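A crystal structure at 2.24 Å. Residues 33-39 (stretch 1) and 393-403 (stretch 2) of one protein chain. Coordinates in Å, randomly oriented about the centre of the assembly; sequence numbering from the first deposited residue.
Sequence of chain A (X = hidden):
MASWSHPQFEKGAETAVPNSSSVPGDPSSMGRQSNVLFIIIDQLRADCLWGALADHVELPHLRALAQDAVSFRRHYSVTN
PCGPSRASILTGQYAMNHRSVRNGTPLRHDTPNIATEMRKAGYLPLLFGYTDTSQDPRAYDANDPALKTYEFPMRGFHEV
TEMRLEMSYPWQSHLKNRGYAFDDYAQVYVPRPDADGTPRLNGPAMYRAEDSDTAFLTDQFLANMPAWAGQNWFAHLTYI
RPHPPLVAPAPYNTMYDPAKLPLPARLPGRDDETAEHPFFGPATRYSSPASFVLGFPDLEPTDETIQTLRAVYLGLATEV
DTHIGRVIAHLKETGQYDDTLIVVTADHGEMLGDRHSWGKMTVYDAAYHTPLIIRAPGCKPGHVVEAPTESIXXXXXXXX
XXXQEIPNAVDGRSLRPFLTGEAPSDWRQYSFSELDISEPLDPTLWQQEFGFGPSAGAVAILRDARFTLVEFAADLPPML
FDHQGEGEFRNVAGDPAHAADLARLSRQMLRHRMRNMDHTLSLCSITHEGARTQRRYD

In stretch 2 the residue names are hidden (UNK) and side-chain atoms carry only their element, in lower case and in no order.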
# COMPACT_ATOMS: atom_id res chain seq x y z
N GLN A 33 -16.53 22.81 21.23
CA GLN A 33 -16.67 21.88 22.35
C GLN A 33 -15.31 21.38 22.86
O GLN A 33 -14.99 21.55 24.04
CB GLN A 33 -17.64 20.73 22.00
CG GLN A 33 -18.08 19.87 23.19
CD GLN A 33 -19.10 20.51 24.10
OE1 GLN A 33 -19.45 21.70 23.99
NE2 GLN A 33 -19.60 19.74 25.06
N SER A 34 -14.50 20.75 21.98
CA SER A 34 -13.17 20.26 22.34
C SER A 34 -12.16 20.72 21.30
O SER A 34 -12.02 20.09 20.24
CB SER A 34 -13.17 18.73 22.46
OG SER A 34 -14.12 18.25 23.40
N ASN A 35 -11.49 21.84 21.57
CA ASN A 35 -10.49 22.37 20.65
C ASN A 35 -9.11 22.05 21.13
O ASN A 35 -8.89 21.85 22.33
CB ASN A 35 -10.62 23.89 20.51
CG ASN A 35 -11.95 24.41 20.04
OD1 ASN A 35 -12.52 23.96 19.03
ND2 ASN A 35 -12.45 25.43 20.73
N VAL A 36 -8.15 22.00 20.19
CA VAL A 36 -6.74 21.82 20.50
C VAL A 36 -5.93 22.94 19.83
O VAL A 36 -5.95 23.08 18.61
CB VAL A 36 -6.18 20.39 20.24
CG1 VAL A 36 -4.71 20.30 20.67
CG2 VAL A 36 -7.01 19.33 20.96
N LEU A 37 -5.24 23.74 20.65
CA LEU A 37 -4.37 24.81 20.18
C LEU A 37 -2.96 24.45 20.59
O LEU A 37 -2.61 24.53 21.77
CB LEU A 37 -4.78 26.21 20.68
CG LEU A 37 -3.84 27.39 20.27
CD1 LEU A 37 -3.75 27.56 18.75
CD2 LEU A 37 -4.25 28.67 20.91
N PHE A 38 -2.17 24.03 19.61
CA PHE A 38 -0.79 23.60 19.81
C PHE A 38 0.18 24.61 19.19
O PHE A 38 0.32 24.67 17.96
CB PHE A 38 -0.62 22.18 19.22
CG PHE A 38 0.67 21.45 19.54
CD1 PHE A 38 1.56 21.94 20.49
CD2 PHE A 38 0.95 20.23 18.93
CE1 PHE A 38 2.74 21.26 20.78
CE2 PHE A 38 2.13 19.55 19.22
CZ PHE A 38 3.01 20.06 20.16
N ILE A 39 0.82 25.43 20.07
CA ILE A 39 1.80 26.43 19.63
C ILE A 39 3.20 25.94 19.98
O ILE A 39 3.44 25.56 21.13
CB ILE A 39 1.58 27.90 20.15
CG1 ILE A 39 0.16 28.41 19.88
CG2 ILE A 39 2.66 28.89 19.57
CD1 ILE A 39 -0.14 29.77 20.58
N UNK A 393 6.10 13.54 25.47
CA UNK A 393 4.92 13.49 26.33
C UNK A 393 3.76 14.36 25.83
O UNK A 393 2.66 14.27 26.36
c UNK A 393 5.30 13.93 27.76
o UNK A 393 6.88 13.55 29.48
o UNK A 393 6.55 11.91 28.03
c UNK A 393 6.32 13.07 28.48
N UNK A 394 4.00 15.19 24.81
CA UNK A 394 2.98 16.11 24.30
C UNK A 394 1.89 15.43 23.47
O UNK A 394 0.70 15.58 23.79
c UNK A 394 4.70 19.56 23.59
c UNK A 394 4.02 18.52 24.45
c UNK A 394 4.96 18.17 25.58
c UNK A 394 3.63 17.30 23.59
N UNK A 395 2.28 14.63 22.46
CA UNK A 395 1.34 13.87 21.62
C UNK A 395 0.39 13.00 22.49
O UNK A 395 -0.82 13.15 22.33
c UNK A 395 0.67 9.98 18.10
c UNK A 395 2.08 13.04 20.52
c UNK A 395 1.30 11.81 20.06
s UNK A 395 1.95 11.13 18.55
N UNK A 396 0.88 12.15 23.44
CA UNK A 396 -0.05 11.34 24.25
C UNK A 396 -0.97 12.16 25.16
O UNK A 396 -2.08 11.70 25.44
c UNK A 396 2.29 11.81 23.77
c UNK A 396 2.17 11.09 25.07
c UNK A 396 0.88 10.39 25.03
N UNK A 397 -0.55 13.37 25.58
CA UNK A 397 -1.38 14.26 26.40
C UNK A 397 -2.63 14.72 25.61
O UNK A 397 -3.75 14.66 26.12
o UNK A 397 0.60 14.94 27.60
c UNK A 397 -1.34 16.36 27.83
c UNK A 397 -0.55 15.43 26.91
N UNK A 398 -2.41 15.14 24.34
CA UNK A 398 -3.46 15.63 23.44
C UNK A 398 -4.45 14.53 23.15
O UNK A 398 -5.65 14.74 23.36
c UNK A 398 -2.87 16.28 22.14
c UNK A 398 -0.87 17.79 21.40
c UNK A 398 -3.99 16.67 21.16
c UNK A 398 -1.96 17.50 22.47
N UNK A 399 -3.96 13.34 22.72
CA UNK A 399 -4.80 12.17 22.41
C UNK A 399 -5.65 11.73 23.59
O UNK A 399 -6.84 11.47 23.41
c UNK A 399 -3.26 11.22 20.49
c UNK A 399 -3.98 10.99 21.84
c UNK A 399 -2.51 9.98 20.07
c UNK A 399 -4.24 11.70 19.38
N UNK A 400 -5.04 11.67 24.79
CA UNK A 400 -5.72 11.32 26.03
C UNK A 400 -6.89 12.29 26.25
O UNK A 400 -8.03 11.85 26.37
o UNK A 400 -6.40 10.64 28.70
o UNK A 400 -4.41 11.10 29.54
c UNK A 400 -4.71 11.36 27.19
c UNK A 400 -5.21 11.01 28.58
N UNK A 401 -6.60 13.62 26.22
CA UNK A 401 -7.58 14.68 26.42
C UNK A 401 -8.77 14.65 25.44
O UNK A 401 -9.89 14.90 25.87
c UNK A 401 -8.66 18.14 24.62
c UNK A 401 -7.78 17.17 26.88
c UNK A 401 -10.16 20.03 24.94
c UNK A 401 -8.05 17.57 28.16
c UNK A 401 -9.22 18.95 26.84
c UNK A 401 -6.88 16.05 26.46
c UNK A 401 -9.48 19.13 24.10
c UNK A 401 -10.05 19.95 26.31
c UNK A 401 -8.51 18.05 26.01
n UNK A 401 -8.91 18.65 28.14
N UNK A 402 -8.54 14.30 24.16
CA UNK A 402 -9.60 14.19 23.15
C UNK A 402 -10.33 12.83 23.24
O UNK A 402 -11.41 12.65 22.64
c UNK A 402 -8.22 13.48 21.11
c UNK A 402 -9.15 14.54 21.69
c UNK A 402 -8.49 15.91 21.63
N UNK A 403 -9.73 11.88 23.96
CA UNK A 403 -10.27 10.54 24.15
C UNK A 403 -9.97 9.59 23.00
O UNK A 403 -10.77 8.71 22.71
O HOH W 1 -12.81 16.30 24.71

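Position 393 carries two side-chain carbons, the second bearing two oxygens, and lies out of reach of stretch 1. A carboxylate this close to the backbone is Asp 393, its oxygens hydrogen-bonded elsewhere in the structure.

Position 394 has four carbons forked at the second, and one of them touches the Phe 38 ring. This is Leu 394, which points toward the strand; its CD2 comes within 3.8 Å of Phe 38 CE1.

At 395 two carbons, a sulfur and a terminal carbon form an unbranched chain that points away from stretch 1 and makes no contact with it, which can only be Met 395.

The three carbons of 396 close a ring onto the backbone N, so this is Pro 396.

Position 397 has one carbon carrying an oxygen and a carbon: Thr 397. Its OG1 donates a very short hydrogen bond, 2.5 Å, to Asp 393 O, one turn back.

Position 398 again has four carbons, but forked at the first, with one arm two carbons long, and it touches Val 36 and Phe 38; this is Ile 398. It points toward the strand: CG2 lies 3.7 Å from Val 36 CG1, and CD1 sits over one face of the Phe 38 ring, 3.9 Å from CD2.

The four carbons of 399 fork at the second, identifying Leu 399, which is buried but out of reach of stretch 1. Position 400, with two carbons and two oxygens on the second, is Asp 400, likewise out of reach.

Position 401 holds one carbon followed by fused five- and six-membered rings of eight carbons and one nitrogen, which touch Ser 34, Asn 35 and Val 36: the indole of Trp 401. Its CZ3 approaches Asn 35 O to 3.3 Å and Val 36 CG2 to 4.0 Å, while CH2 lies 4.0 Å from Ser 34 CA.

One carbon carrying two more, in contact with Val 36, makes 402 Val 402, whose CG1 packs 3.8 Å from Val 36 CG2. Position 403 has no side-chain atoms. Gly 403 ends the helix in a Schellman motif, with a positive phi that favours glycine.

The strand and helix run nearly antiparallel, at 167°, so Phe 38 packs on Leu 394 and Ile 398, and Ser 34 lies against Trp 401 near the C-terminal end of the helix. Alternating strand residues Val 36 and Phe 38 face the helix and pack against its apolar side chains. No direct hydrogen bond crosses the contact; one water lies 2.7 Å from Ser 34 OG and donates a weak bond to Trp 401 O at 3.4 Å.

Stretch 2, residues 393-403: DLMPTILDWVG
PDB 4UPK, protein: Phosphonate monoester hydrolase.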